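Local coordinates for protein putative ABC transporter subunit, substrate-binding component (Rhodopseudomonas palustris, PDB 4EVQ) that binds 4-hydroxybenzoate as the solute-binding component of an ABC transporter, probably handing lignin-derived benzoates on for uptake, at residues G49-R54 against Q298-G303; L40-Q45 against E279-I284; G139-D144 against K257-Y262; K76-E81 against D105-I110. One frame throughout, in Å; residues are numbered along the deposited sequence. Where two conformers were deposited one is given.

Interaction 1. Residues G49-R54 against Q298-G303; sequences GKLGGR and QLLDAG
A β-hairpin with a two-residue type I' turn, at the edge of the six-stranded sheet, meets helix 288-306 here, with L51 and G52 facing L300 and D301. The turn runs from L51 to R54 and is closed by paired backbone bonds, L51 N to R54 O and R54 N to L51 O. G52 and G53 take its two corners, where phi is positive (50° and 82°), a conformation glycine adopts easily.

The polar link is a single hydrogen bond, G52 N to D301 OD1 at 2.9 Å, reaching the oxygen nearly along its C-O axis but bent at the hydrogen (140°). The other carboxylate oxygen, OD2, accepts from the hydroxyl of Y43, so both oxygens of this buried acid are engaged and its rotation is probably fixed. Aspartate suits the place because its short chain, with CG opposite the backbone N, brings the carboxylate from the helix to the turn.

L51 supplies the apolar half. Its CD1 meets L300 CD2 at 3.7 Å, the two leucines crossing at about a right angle, while its CD2 lies 3.8 Å from D301 CG. Y43 and V44 of helix 30-46 also pack on L51. The hairpin meets the helix through one buried leucine and one backbone amide, an edge hairpin joined to a helix packed on the sheet of the α/β lobe of a periplasmic binding protein.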
loop_
_atom_site.group_PDB
_atom_site.type_symbol
_atom_site.label_atom_id
_atom_site.label_comp_id
_atom_site.label_asym_id
_atom_site.label_seq_id
_atom_site.Cartn_x
_atom_site.Cartn_y
_atom_site.Cartn_z
ATOM N N GLY A 49 -23.612 -7.772 -4.369
ATOM C CA GLY A 49 -23.808 -7.348 -3.002
ATOM C C GLY A 49 -23.483 -8.402 -1.956
ATOM O O GLY A 49 -23.719 -8.179 -0.776
ATOM N N LYS A 50 -22.910 -9.532 -2.369
ATOM C CA LYS A 50 -22.531 -10.593 -1.426
ATOM C C LYS A 50 -21.093 -11.052 -1.570
ATOM O O LYS A 50 -20.478 -10.873 -2.616
ATOM C CB LYS A 50 -23.392 -11.831 -1.675
ATOM C CG LYS A 50 -24.779 -11.558 -2.164
ATOM C CD LYS A 50 -25.650 -10.938 -1.119
ATOM C CE LYS A 50 -27.035 -11.584 -1.223
ATOM N NZ LYS A 50 -28.053 -10.925 -0.342
ATOM N N LEU A 51 -20.571 -11.681 -0.522
ATOM C CA LEU A 51 -19.345 -12.475 -0.645
ATOM C C LEU A 51 -19.662 -13.877 -0.190
ATOM O O LEU A 51 -20.205 -14.061 0.888
ATOM C CB LEU A 51 -18.207 -11.880 0.179
ATOM C CG LEU A 51 -17.826 -10.457 -0.243
ATOM C CD1 LEU A 51 -16.755 -9.886 0.683
ATOM C CD2 LEU A 51 -17.372 -10.381 -1.712
ATOM N N GLY A 52 -19.354 -14.866 -1.021
ATOM C CA GLY A 52 -19.660 -16.254 -0.686
ATOM C C GLY A 52 -21.098 -16.451 -0.239
ATOM O O GLY A 52 -21.362 -17.200 0.711
ATOM N N GLY A 53 -22.025 -15.756 -0.913
ATOM C CA GLY A 53 -23.448 -15.875 -0.631
ATOM C C GLY A 53 -23.937 -15.035 0.535
ATOM O O GLY A 53 -25.131 -14.960 0.811
ATOM N N ARG A 54 -23.016 -14.377 1.226
ATOM C CA ARG A 54 -23.385 -13.646 2.420
ATOM C C ARG A 54 -23.502 -12.171 2.157
ATOM O O ARG A 54 -22.614 -11.576 1.548
ATOM C CB ARG A 54 -22.366 -13.851 3.532
ATOM C CG ARG A 54 -22.166 -15.293 3.969
ATOM C CD ARG A 54 -23.372 -15.813 4.788
ATOM N NE ARG A 54 -23.696 -14.913 5.901
ATOM C CZ ARG A 54 -23.159 -14.993 7.121
ATOM N NH1 ARG A 54 -22.257 -15.927 7.397
ATOM N NH2 ARG A 54 -23.504 -14.127 8.075
ATOM N N GLN A 298 -11.611 -9.686 -3.128
ATOM C CA GLN A 298 -11.443 -10.994 -3.767
ATOM C C GLN A 298 -10.892 -12.055 -2.823
ATOM O O GLN A 298 -11.294 -13.253 -2.879
ATOM C CB GLN A 298 -10.521 -10.878 -4.972
ATOM C CG GLN A 298 -10.956 -9.888 -6.030
ATOM C CD GLN A 298 -10.405 -10.281 -7.389
ATOM O OE1 GLN A 298 -10.939 -11.176 -8.063
ATOM N NE2 GLN A 298 -9.358 -9.611 -7.816
ATOM N N LEU A 299 -9.953 -11.694 -1.969
ATOM C CA LEU A 299 -9.367 -12.646 -1.052
ATOM C C LEU A 299 -10.415 -13.101 -0.034
ATOM O O LEU A 299 -10.533 -14.311 0.265
ATOM C CB LEU A 299 -8.178 -11.992 -0.354
ATOM C CG LEU A 299 -7.371 -12.908 0.555
ATOM C CD1 LEU A 299 -6.756 -14.083 -0.226
ATOM C CD2 LEU A 299 -6.303 -12.136 1.324
ATOM N N LEU A 300 -11.177 -12.168 0.529
ATOM C CA LEU A 300 -12.237 -12.531 1.441
ATOM C C LEU A 300 -13.252 -13.380 0.752
ATOM O O LEU A 300 -13.731 -14.367 1.362
ATOM C CB LEU A 300 -12.873 -11.262 2.021
ATOM C CG LEU A 300 -13.968 -11.525 3.074
ATOM C CD1 LEU A 300 -13.449 -12.400 4.203
ATOM C CD2 LEU A 300 -14.497 -10.213 3.623
ATOM N N ASP A 301 -13.640 -13.079 -0.473
ATOM C CA ASP A 301 -14.599 -13.901 -1.198
ATOM C C ASP A 301 -14.100 -15.330 -1.302
ATOM O O ASP A 301 -14.889 -16.274 -1.128
ATOM C CB ASP A 301 -14.788 -13.290 -2.611
ATOM C CG ASP A 301 -16.118 -13.658 -3.280
ATOM O OD1 ASP A 301 -17.023 -14.172 -2.641
ATOM O OD2 ASP A 301 -16.247 -13.322 -4.475
ATOM N N ALA A 302 -12.824 -15.528 -1.576
ATOM C CA ALA A 302 -12.258 -16.859 -1.692
ATOM C C ALA A 302 -12.415 -17.605 -0.375
ATOM O O ALA A 302 -12.770 -18.821 -0.348
ATOM C CB ALA A 302 -10.807 -16.789 -2.099
ATOM N N GLY A 303 -12.137 -16.931 0.738
ATOM C CA GLY A 303 -12.244 -17.539 2.056
ATOM C C GLY A 303 -13.685 -17.907 2.373
ATOM O O GLY A 303 -13.972 -19.060 2.748
#

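Interaction 2. Residues L40-Q45 against E279-I284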
loop_
_atom_site.group_PDB
_atom_site.type_symbol
_atom_site.label_atom_id
_atom_site.label_comp_id
_atom_site.label_asym_id
_atom_site.label_seq_id
_atom_site.Cartn_x
_atom_site.Cartn_y
_atom_site.Cartn_z
ATOM N N LEU A 40 -13.129 -1.995 -2.215
ATOM C CA LEU A 40 -13.800 -3.109 -1.554
ATOM C C LEU A 40 -15.315 -3.093 -1.814
ATOM O O LEU A 40 -15.929 -4.134 -2.106
ATOM C CB LEU A 40 -13.473 -3.042 -0.071
ATOM C CG LEU A 40 -14.094 -4.106 0.813
ATOM C CD1 LEU A 40 -13.747 -5.510 0.343
ATOM C CD2 LEU A 40 -13.579 -3.848 2.201
ATOM N N GLU A 41 -15.934 -1.918 -1.732
ATOM C CA GLU A 41 -17.366 -1.820 -1.981
ATOM C C GLU A 41 -17.699 -2.120 -3.438
ATOM O O GLU A 41 -18.722 -2.724 -3.742
ATOM C CB GLU A 41 -17.878 -0.429 -1.596
ATOM C CG GLU A 41 -17.842 -0.244 -0.082
ATOM C CD GLU A 41 -18.278 1.144 0.394
ATOM O OE1 GLU A 41 -18.046 2.150 -0.299
ATOM O OE2 GLU A 41 -18.826 1.209 1.517
ATOM N N LEU A 42 -16.862 -1.646 -4.354
ATOM C CA LEU A 42 -17.096 -1.934 -5.765
ATOM C C LEU A 42 -17.015 -3.429 -6.016
ATOM O O LEU A 42 -17.804 -3.997 -6.798
ATOM C CB LEU A 42 -16.076 -1.164 -6.645
ATOM C CG LEU A 42 -16.427 -1.091 -8.132
ATOM C CD1 LEU A 42 -17.666 -0.194 -8.376
ATOM C CD2 LEU A 42 -15.188 -0.632 -8.944
ATOM N N TYR A 43 -16.047 -4.079 -5.406
ATOM C CA TYR A 43 -15.980 -5.545 -5.585
ATOM C C TYR A 43 -17.226 -6.218 -5.070
ATOM O O TYR A 43 -17.775 -7.091 -5.742
ATOM C CB TYR A 43 -14.761 -6.157 -4.894
ATOM C CG TYR A 43 -14.728 -7.628 -5.148
ATOM C CD1 TYR A 43 -14.427 -8.112 -6.396
ATOM C CD2 TYR A 43 -15.109 -8.522 -4.165
ATOM C CE1 TYR A 43 -14.477 -9.468 -6.673
ATOM C CE2 TYR A 43 -15.163 -9.886 -4.427
ATOM C CZ TYR A 43 -14.829 -10.353 -5.675
ATOM O OH TYR A 43 -14.852 -11.696 -5.958
ATOM N N VAL A 44 -17.658 -5.848 -3.872
ATOM C CA VAL A 44 -18.885 -6.464 -3.333
ATOM C C VAL A 44 -20.047 -6.207 -4.291
ATOM O O VAL A 44 -20.836 -7.113 -4.544
ATOM C CB VAL A 44 -19.188 -5.939 -1.931
ATOM C CG1 VAL A 44 -20.589 -6.326 -1.480
ATOM C CG2 VAL A 44 -18.113 -6.453 -0.917
ATOM N N GLN A 45 -20.175 -5.005 -4.830
ATOM C CA GLN A 45 -21.233 -4.717 -5.799
ATOM C C GLN A 45 -21.104 -5.562 -7.045
ATOM O O GLN A 45 -22.123 -6.034 -7.571
ATOM C CB GLN A 45 -21.201 -3.235 -6.140
ATOM C CG GLN A 45 -22.208 -2.766 -7.192
ATOM C CD GLN A 45 -22.156 -1.243 -7.379
ATOM O OE1 GLN A 45 -21.190 -0.676 -7.920
ATOM N NE2 GLN A 45 -23.197 -0.568 -6.907
ATOM N N GLU A 279 -14.291 3.894 -12.806
ATOM C CA GLU A 279 -14.502 5.217 -13.400
ATOM C C GLU A 279 -15.993 5.497 -13.542
ATOM O O GLU A 279 -16.430 6.629 -13.338
ATOM C CB GLU A 279 -13.770 5.317 -14.728
ATOM C CG GLU A 279 -12.283 5.439 -14.481
ATOM C CD GLU A 279 -11.374 5.507 -15.706
ATOM O OE1 GLU A 279 -11.859 5.378 -16.828
ATOM O OE2 GLU A 279 -10.134 5.658 -15.513
ATOM N N ALA A 280 -16.777 4.493 -13.928
ATOM C CA ALA A 280 -18.216 4.702 -14.032
ATOM C C ALA A 280 -18.842 5.070 -12.672
ATOM O O ALA A 280 -19.750 5.915 -12.603
ATOM C CB ALA A 280 -18.907 3.480 -14.651
ATOM N N ALA A 281 -18.356 4.461 -11.596
ATOM C CA ALA A 281 -18.931 4.688 -10.281
ATOM C C ALA A 281 -18.429 5.981 -9.630
ATOM O O ALA A 281 -19.206 6.694 -8.959
ATOM C CB ALA A 281 -18.642 3.489 -9.362
ATOM N N TYR A 282 -17.148 6.287 -9.827
ATOM C CA TYR A 282 -16.491 7.321 -9.043
ATOM C C TYR A 282 -15.889 8.471 -9.858
ATOM O O TYR A 282 -15.435 9.445 -9.263
ATOM C CB TYR A 282 -15.403 6.693 -8.122
ATOM C CG TYR A 282 -15.951 5.618 -7.218
ATOM C CD1 TYR A 282 -16.903 5.905 -6.246
ATOM C CD2 TYR A 282 -15.529 4.313 -7.333
ATOM C CE1 TYR A 282 -17.415 4.912 -5.439
ATOM C CE2 TYR A 282 -16.012 3.327 -6.514
ATOM C CZ TYR A 282 -16.949 3.619 -5.574
ATOM O OH TYR A 282 -17.431 2.581 -4.781
ATOM N N LYS A 283 -15.848 8.340 -11.186
ATOM C CA LYS A 283 -15.433 9.432 -12.109
ATOM C C LYS A 283 -13.954 9.859 -12.023
ATOM O O LYS A 283 -13.566 10.945 -12.501
ATOM C CB LYS A 283 -16.337 10.673 -11.946
ATOM C CG LYS A 283 -17.852 10.339 -11.919
ATOM C CD LYS A 283 -18.251 9.434 -13.076
ATOM C CE LYS A 283 -19.765 9.311 -13.208
ATOM N NZ LYS A 283 -20.402 9.053 -11.883
ATOM N N ILE A 284 -13.139 9.023 -11.398
ATOM C CA ILE A 284 -11.709 9.151 -11.422
ATOM C C ILE A 284 -11.133 7.752 -11.600
ATOM O O ILE A 284 -11.762 6.749 -11.278
ATOM C CB ILE A 284 -11.103 9.789 -10.139
ATOM C CG1 ILE A 284 -11.388 8.924 -8.902
ATOM C CG2 ILE A 284 -11.637 11.238 -9.910
ATOM C CD1 ILE A 284 -10.690 9.460 -7.621
HETATM O O HOH W 1 -18.752 3.461 -2.588
HETATM O O HOH W 2 -19.519 0.574 -5.395
#
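The phenol ring of Y282 has the methyl of A281 over the centre of one face, with CB 3.8 Å above the plane, and a water in its plane at the hydroxyl edge, while L42 of the other segment comes to the ring obliquely. The ring of F278, one helical turn back, also meets it, the planes inclined at about 55°. This is helix-helix packing in the α/β periplasmic binding protein fold: the last turn of helix 269-282 leans on helix 30-46.

The direct contact is small and apolar, and it runs through one branch of L42. With CG anti to the backbone N (chi1 -165°), L42 extends CD1 toward the other helix, 3.9 Å from A281 CB and 4.3 Å from Y282 CE2. Alanine fits at 281 because its short methyl can lie over the ring and still let L42 CD1 touch both. The nearest CA atoms, those of L42 and A281, are still 8.2 Å apart, so side chains rather than backbones span the gap. W294 of helix 288-306 also touches L42.

Helix 269-282 stops directly after the tyrosine: K283 has positive phi, although its N still bonds to E279 O.

Polar contact is made through water. One molecule bonds the Y282 hydroxyl and reaches Q45 OE1 only weakly. The in-plane molecule donates to E41, whose other oxygen forms a salt bridge with K60; this water lies 2.7 Å from E41 OE1 and 2.7 Å from Y282 OH.

Interaction 3. Residues G139-D144 against K257-Y262. With SO4 (sulfate ion), chain D.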
loop_
_atom_site.group_PDB
_atom_site.type_symbol
_atom_site.label_atom_id
_atom_site.label_comp_id
_atom_site.label_asym_id
_atom_site.label_seq_id
_atom_site.Cartn_x
_atom_site.Cartn_y
_atom_site.Cartn_z
ATOM N N GLY A 139 10.935 -0.629 -1.162
ATOM C CA GLY A 139 12.103 0.257 -1.108
ATOM C C GLY A 139 13.313 -0.330 -1.836
ATOM O O GLY A 139 14.005 0.337 -2.595
ATOM N N ARG A 140 13.572 -1.609 -1.585
ATOM C CA ARG A 140 14.654 -2.323 -2.270
ATOM C C ARG A 140 14.479 -2.302 -3.784
ATOM O O ARG A 140 15.429 -2.035 -4.527
ATOM C CB ARG A 140 14.728 -3.771 -1.833
ATOM C CG ARG A 140 15.384 -3.959 -0.502
ATOM C CD ARG A 140 15.567 -5.430 -0.256
ATOM N NE ARG A 140 16.488 -5.737 0.805
ATOM C CZ ARG A 140 17.805 -5.841 0.636
ATOM N NH1 ARG A 140 18.349 -5.604 -0.527
ATOM N NH2 ARG A 140 18.558 -6.159 1.645
ATOM N N ALA A 141 13.258 -2.533 -4.255
ATOM C CA ALA A 141 13.010 -2.557 -5.681
ATOM C C ALA A 141 13.264 -1.183 -6.301
ATOM O O ALA A 141 13.778 -1.080 -7.413
ATOM C CB ALA A 141 11.589 -3.062 -5.979
ATOM N N THR A 142 12.911 -0.123 -5.588
ATOM C CA THR A 142 13.110 1.211 -6.104
ATOM C C THR A 142 14.606 1.528 -6.147
ATOM O O THR A 142 15.095 2.076 -7.144
ATOM C CB THR A 142 12.343 2.217 -5.242
ATOM O OG1 THR A 142 10.936 1.822 -5.127
ATOM C CG2 THR A 142 12.338 3.570 -5.902
ATOM N N GLY A 143 15.334 1.215 -5.086
ATOM C CA GLY A 143 16.775 1.422 -5.096
ATOM C C GLY A 143 17.494 0.657 -6.191
ATOM O O GLY A 143 18.420 1.158 -6.826
ATOM N N ASP A 144 17.076 -0.582 -6.419
ATOM C CA ASP A 144 17.709 -1.373 -7.472
ATOM C C ASP A 144 17.436 -0.763 -8.848
ATOM O O ASP A 144 18.312 -0.747 -9.709
ATOM C CB ASP A 144 17.179 -2.813 -7.399
ATOM C CG ASP A 144 18.057 -3.808 -8.147
ATOM O OD1 ASP A 144 19.298 -3.742 -8.079
ATOM O OD2 ASP A 144 17.464 -4.613 -8.850
ATOM N N LYS A 257 9.911 9.481 -11.576
ATOM C CA LYS A 257 10.029 8.049 -11.777
ATOM C C LYS A 257 9.656 7.341 -10.471
ATOM O O LYS A 257 10.057 7.734 -9.397
ATOM C CB LYS A 257 11.457 7.685 -12.132
ATOM C CG LYS A 257 11.884 8.234 -13.482
ATOM C CD LYS A 257 11.918 7.168 -14.493
ATOM C CE LYS A 257 12.202 7.655 -15.904
ATOM N NZ LYS A 257 13.382 8.491 -16.070
ATOM N N THR A 258 8.876 6.269 -10.581
ATOM C CA THR A 258 8.492 5.504 -9.409
ATOM C C THR A 258 8.493 4.022 -9.716
ATOM O O THR A 258 8.490 3.594 -10.863
ATOM C CB THR A 258 7.100 5.891 -8.836
ATOM O OG1 THR A 258 6.068 5.608 -9.778
ATOM C CG2 THR A 258 7.012 7.339 -8.433
ATOM N N VAL A 259 8.535 3.233 -8.649
ATOM C CA VAL A 259 8.365 1.789 -8.751
ATOM C C VAL A 259 7.133 1.394 -7.943
ATOM O O VAL A 259 6.975 1.833 -6.796
ATOM C CB VAL A 259 9.620 1.059 -8.279
ATOM C CG1 VAL A 259 9.363 -0.423 -8.137
ATOM C CG2 VAL A 259 10.790 1.310 -9.250
ATOM N N LEU A 260 6.256 0.594 -8.535
ATOM C CA LEU A 260 5.044 0.171 -7.835
ATOM C C LEU A 260 4.554 -1.126 -8.458
ATOM O O LEU A 260 4.744 -1.389 -9.632
ATOM C CB LEU A 260 3.926 1.249 -7.939
ATOM C CG LEU A 260 2.802 1.165 -6.903
ATOM C CD1 LEU A 260 3.310 1.413 -5.493
ATOM C CD2 LEU A 260 1.717 2.194 -7.293
ATOM N N HIS A 261 3.799 -1.849 -7.648
ATOM C CA HIS A 261 3.117 -3.083 -8.020
ATOM C C HIS A 261 1.843 -2.899 -8.835
ATOM O O HIS A 261 1.164 -3.859 -9.138
ATOM C CB HIS A 261 2.897 -3.925 -6.766
ATOM C CG HIS A 261 2.248 -3.185 -5.656
ATOM N ND1 HIS A 261 2.902 -2.165 -4.996
ATOM C CD2 HIS A 261 1.047 -3.331 -5.057
ATOM C CE1 HIS A 261 2.103 -1.681 -4.066
ATOM N NE2 HIS A 261 0.979 -2.374 -4.073
ATOM N N TYR A 262 1.507 -1.673 -9.190
ATOM C CA TYR A 262 0.357 -1.395 -10.058
ATOM C C TYR A 262 0.671 -0.224 -10.974
ATOM O O TYR A 262 1.387 0.681 -10.581
ATOM C CB TYR A 262 -0.898 -1.055 -9.220
ATOM C CG TYR A 262 -2.103 -0.786 -10.059
ATOM C CD1 TYR A 262 -2.737 -1.801 -10.784
ATOM C CD2 TYR A 262 -2.650 0.502 -10.115
ATOM C CE1 TYR A 262 -3.813 -1.533 -11.579
ATOM C CE2 TYR A 262 -3.755 0.764 -10.910
ATOM C CZ TYR A 262 -4.345 -0.263 -11.622
ATOM O OH TYR A 262 -5.442 0.033 -12.406
HETATM S S SO4 D . 15.750 -7.032 4.237
HETATM O O1 SO4 D . 15.258 -5.930 3.398
HETATM O O2 SO4 D . 15.273 -6.811 5.589
HETATM O O3 SO4 D . 15.115 -8.258 3.770
HETATM O O4 SO4 D . 17.200 -7.222 4.148
#
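V259 carries CG1 opposite its backbone N (chi1 169°), which turns CG1 to A141 and CG2 to the backbone of T142; T142 keeps OG1 beside its own N (chi1 -53°), where the hydroxyl both faces V259 and can reach back along the helix. The contact lays helix 135-148 on strand 257-260 of the seven-stranded sheet, the helix-on-sheet layering of an α/β periplasmic binding protein lobe.

The side chains of T142 and V259 run alongside each other, pointing opposite ways. The hydroxyl oxygen OG1 of T142 sits 3.5 Å from V259 CB, in van der Waals contact, and V259 CG2 lies 3.9 Å from T142 CA. A141 completes the contact more loosely, its CB 4.1 Å from V259 CG1. Valine suits the strand because, branched at CB, it presents two methyls to the helix close to its own backbone; alanine and threonine are small enough for the helix to come near, with only 5.5 Å between the CA atoms of T142 and V259. No hydrogen bond crosses. The buried hydroxyl of T142 is satisfied within its own helix by I138 O, one turn earlier, while F345 and L347 of the adjacent strand also pack on V259.

On another side of the helix, R140 is exposed and extended from CG to NE. There it holds a sulfate ion, probably from the crystallisation liquor and also bonded by R121. The sulfur lies in the guanidinium plane, at the edge, and the ion is gripped from R140 NE to sulfate O1 at 2.9 Å (171°) and from R140 NH2 to sulfate O4 at 3.0 Å.

Interaction 4. Residues K76-E81 against D105-I110; sequences KLIQSE and DGIPTI. With SO4 (sulfate ion), chain C.
I78 and D105 form the close part of this contact, the methyl CG2 of I78 lying against the carboxylate, 3.5 Å from D105 OD1 and nearly as close to CG and OD2. The two side chains pass side by side, head to tail. Beside them the other branch of I78 crosses I107 obliquely, its CD1 4.2 Å from I107 CG2. Isoleucine suits position 78 because its two branches serve different neighbours: CG2, anti to the backbone N, meets D105, and CG1, beside that N (chi1 -64°), carries CD1 to I107.

The acid is steadied by an Asx turn: D105 OD2 accepts from I107 N at 3.1 Å. G106, between them, has phi of 96°, where a side chain would collide with the preceding carbonyl.

The outer side is looser and wet. A water lies 2.6 Å from D105 OD1, and its link to Q79 OE1 is weak at best. Farther out, K76 makes a salt bridge from NZ to E81 OE2 (3.1 Å) and also bonds a sulfate, probably from the crystallisation liquor, from NZ to O4 at 2.8 Å. The wider π-type turn, closed by E81 N to K76 O, brings E81 round to the lysine.

I78 also packs on I101 of helix 92-105, so the end of helix 67-80 rests on the end of that helix and on the loop running into strand 109-111, which lies between strands 85-88 and 128-130.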
loop_
_atom_site.group_PDB
_atom_site.type_symbol
_atom_site.label_atom_id
_atom_site.label_comp_id
_atom_site.label_asym_id
_atom_site.label_seq_id
_atom_site.Cartn_x
_atom_site.Cartn_y
_atom_site.Cartn_z
ATOM N N LYS A 76 -12.537 -2.349 20.092
ATOM C CA LYS A 76 -13.957 -2.026 19.791
ATOM C C LYS A 76 -14.476 -2.896 18.629
ATOM O O LYS A 76 -15.554 -3.475 18.699
ATOM C CB LYS A 76 -14.162 -0.533 19.442
ATOM C CG LYS A 76 -15.538 -0.161 18.766
ATOM C CD LYS A 76 -15.607 1.348 18.305
ATOM C CE LYS A 76 -16.923 1.672 17.637
ATOM N NZ LYS A 76 -18.146 1.549 18.539
ATOM N N LEU A 77 -13.704 -3.019 17.570
ATOM C CA LEU A 77 -14.161 -3.735 16.398
ATOM C C LEU A 77 -14.285 -5.229 16.669
ATOM O O LEU A 77 -15.260 -5.841 16.246
ATOM C CB LEU A 77 -13.205 -3.562 15.215
ATOM C CG LEU A 77 -13.496 -2.362 14.377
ATOM C CD1 LEU A 77 -12.440 -2.258 13.298
ATOM C CD2 LEU A 77 -14.875 -2.429 13.762
ATOM N N ILE A 78 -13.296 -5.814 17.351
ATOM C CA ILE A 78 -13.311 -7.248 17.583
ATOM C C ILE A 78 -14.306 -7.614 18.671
ATOM O O ILE A 78 -15.064 -8.569 18.510
ATOM C CB ILE A 78 -11.882 -7.774 17.933
ATOM C CG1 ILE A 78 -10.917 -7.573 16.756
ATOM C CG2 ILE A 78 -11.917 -9.266 18.385
ATOM C CD1 ILE A 78 -9.459 -7.913 17.108
ATOM N N GLN A 79 -14.307 -6.869 19.778
ATOM C CA GLN A 79 -15.116 -7.229 20.942
ATOM C C GLN A 79 -16.496 -6.570 20.886
ATOM O O GLN A 79 -17.502 -7.262 20.828
ATOM C CB GLN A 79 -14.394 -6.864 22.241
ATOM C CG GLN A 79 -12.893 -7.121 22.238
ATOM C CD GLN A 79 -12.460 -8.502 22.644
ATOM O OE1 GLN A 79 -12.798 -9.518 22.013
ATOM N NE2 GLN A 79 -11.663 -8.556 23.707
ATOM N N SER A 80 -16.568 -5.248 20.891
ATOM C CA SER A 80 -17.864 -4.573 21.022
ATOM C C SER A 80 -18.761 -4.725 19.789
ATOM O O SER A 80 -19.971 -4.943 19.885
ATOM C CB SER A 80 -17.628 -3.079 21.294
ATOM O OG SER A 80 -16.673 -2.924 22.334
ATOM N N GLU A 81 -18.161 -4.568 18.616
ATOM C CA GLU A 81 -18.902 -4.670 17.357
ATOM C C GLU A 81 -19.041 -6.112 16.894
ATOM O O GLU A 81 -19.804 -6.397 15.971
ATOM C CB GLU A 81 -18.210 -3.902 16.237
ATOM C CG GLU A 81 -18.054 -2.411 16.473
ATOM C CD GLU A 81 -19.304 -1.615 16.214
ATOM O OE1 GLU A 81 -20.364 -2.212 15.889
ATOM O OE2 GLU A 81 -19.200 -0.371 16.332
ATOM N N ASP A 105 -6.213 -13.031 18.618
ATOM C CA ASP A 105 -7.641 -13.313 18.654
ATOM C C ASP A 105 -8.048 -14.412 17.668
ATOM O O ASP A 105 -8.899 -15.244 17.975
ATOM C CB ASP A 105 -8.413 -12.038 18.339
ATOM C CG ASP A 105 -9.877 -12.263 18.312
ATOM O OD1 ASP A 105 -10.487 -12.264 19.403
ATOM O OD2 ASP A 105 -10.433 -12.497 17.228
ATOM N N GLY A 106 -7.457 -14.429 16.492
ATOM C CA GLY A 106 -7.748 -15.381 15.445
ATOM C C GLY A 106 -8.734 -14.919 14.378
ATOM O O GLY A 106 -8.923 -15.582 13.392
ATOM N N ILE A 107 -9.395 -13.786 14.580
ATOM C CA ILE A 107 -10.299 -13.252 13.587
ATOM C C ILE A 107 -9.591 -13.123 12.205
ATOM O O ILE A 107 -8.434 -12.652 12.107
ATOM C CB ILE A 107 -10.830 -11.848 14.025
ATOM C CG1 ILE A 107 -11.866 -11.299 13.057
ATOM C CG2 ILE A 107 -9.657 -10.851 14.175
ATOM C CD1 ILE A 107 -12.608 -10.055 13.635
ATOM N N PRO A 108 -10.280 -13.506 11.115
ATOM C CA PRO A 108 -9.646 -13.308 9.783
ATOM C C PRO A 108 -9.374 -11.835 9.590
ATOM O O PRO A 108 -10.248 -10.985 9.781
ATOM C CB PRO A 108 -10.719 -13.800 8.815
ATOM C CG PRO A 108 -11.522 -14.861 9.650
ATOM C CD PRO A 108 -11.575 -14.222 11.015
ATOM N N THR A 109 -8.128 -11.546 9.227
ATOM C CA THR A 109 -7.603 -10.163 9.170
ATOM C C THR A 109 -6.875 -9.937 7.862
ATOM O O THR A 109 -5.949 -10.675 7.528
ATOM C CB THR A 109 -6.656 -9.932 10.346
ATOM O OG1 THR A 109 -7.371 -10.109 11.562
ATOM C CG2 THR A 109 -6.069 -8.527 10.326
ATOM N N ILE A 110 -7.264 -8.896 7.146
ATOM C CA ILE A 110 -6.619 -8.535 5.892
ATOM C C ILE A 110 -6.123 -7.082 5.984
ATOM O O ILE A 110 -6.887 -6.183 6.260
ATOM C CB ILE A 110 -7.592 -8.704 4.689
ATOM C CG1 ILE A 110 -8.216 -10.098 4.690
ATOM C CG2 ILE A 110 -6.906 -8.315 3.394
ATOM C CD1 ILE A 110 -9.399 -10.212 3.728
HETATM S S SO4 C . -21.678 2.114 16.580
HETATM O O1 SO4 C . -22.057 3.314 15.804
HETATM O O2 SO4 C . -22.551 1.791 17.716
HETATM O O3 SO4 C . -21.395 0.918 15.782
HETATM O O4 SO4 C . -20.413 2.552 17.139
HETATM O O HOH W 3 -12.908 -12.487 20.298
#

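Interactions 1, 2 and 4 lie together round the six-stranded sheet, whereas interaction 3 belongs to the seven-stranded sheet, its centre about 31 Å from that of interaction 1. Interactions 1 and 2 touch directly: Y43 OH and D301 OD2 are 2.6 Å apart, and helix 30-46 is followed in the chain by strand 50-51. Interactions 1 and 4 meet where L300 CB packs on I110 CD1 at 4.0 Å, so helix 288-306 reaches both. In interaction 3 the side chain of T142 is about 11 Å from the bound 4-hydroxybenzoate, too far to touch it. Along the chain, interactions 3 and 4 are nested within the loops closed by interactions 1 and 2.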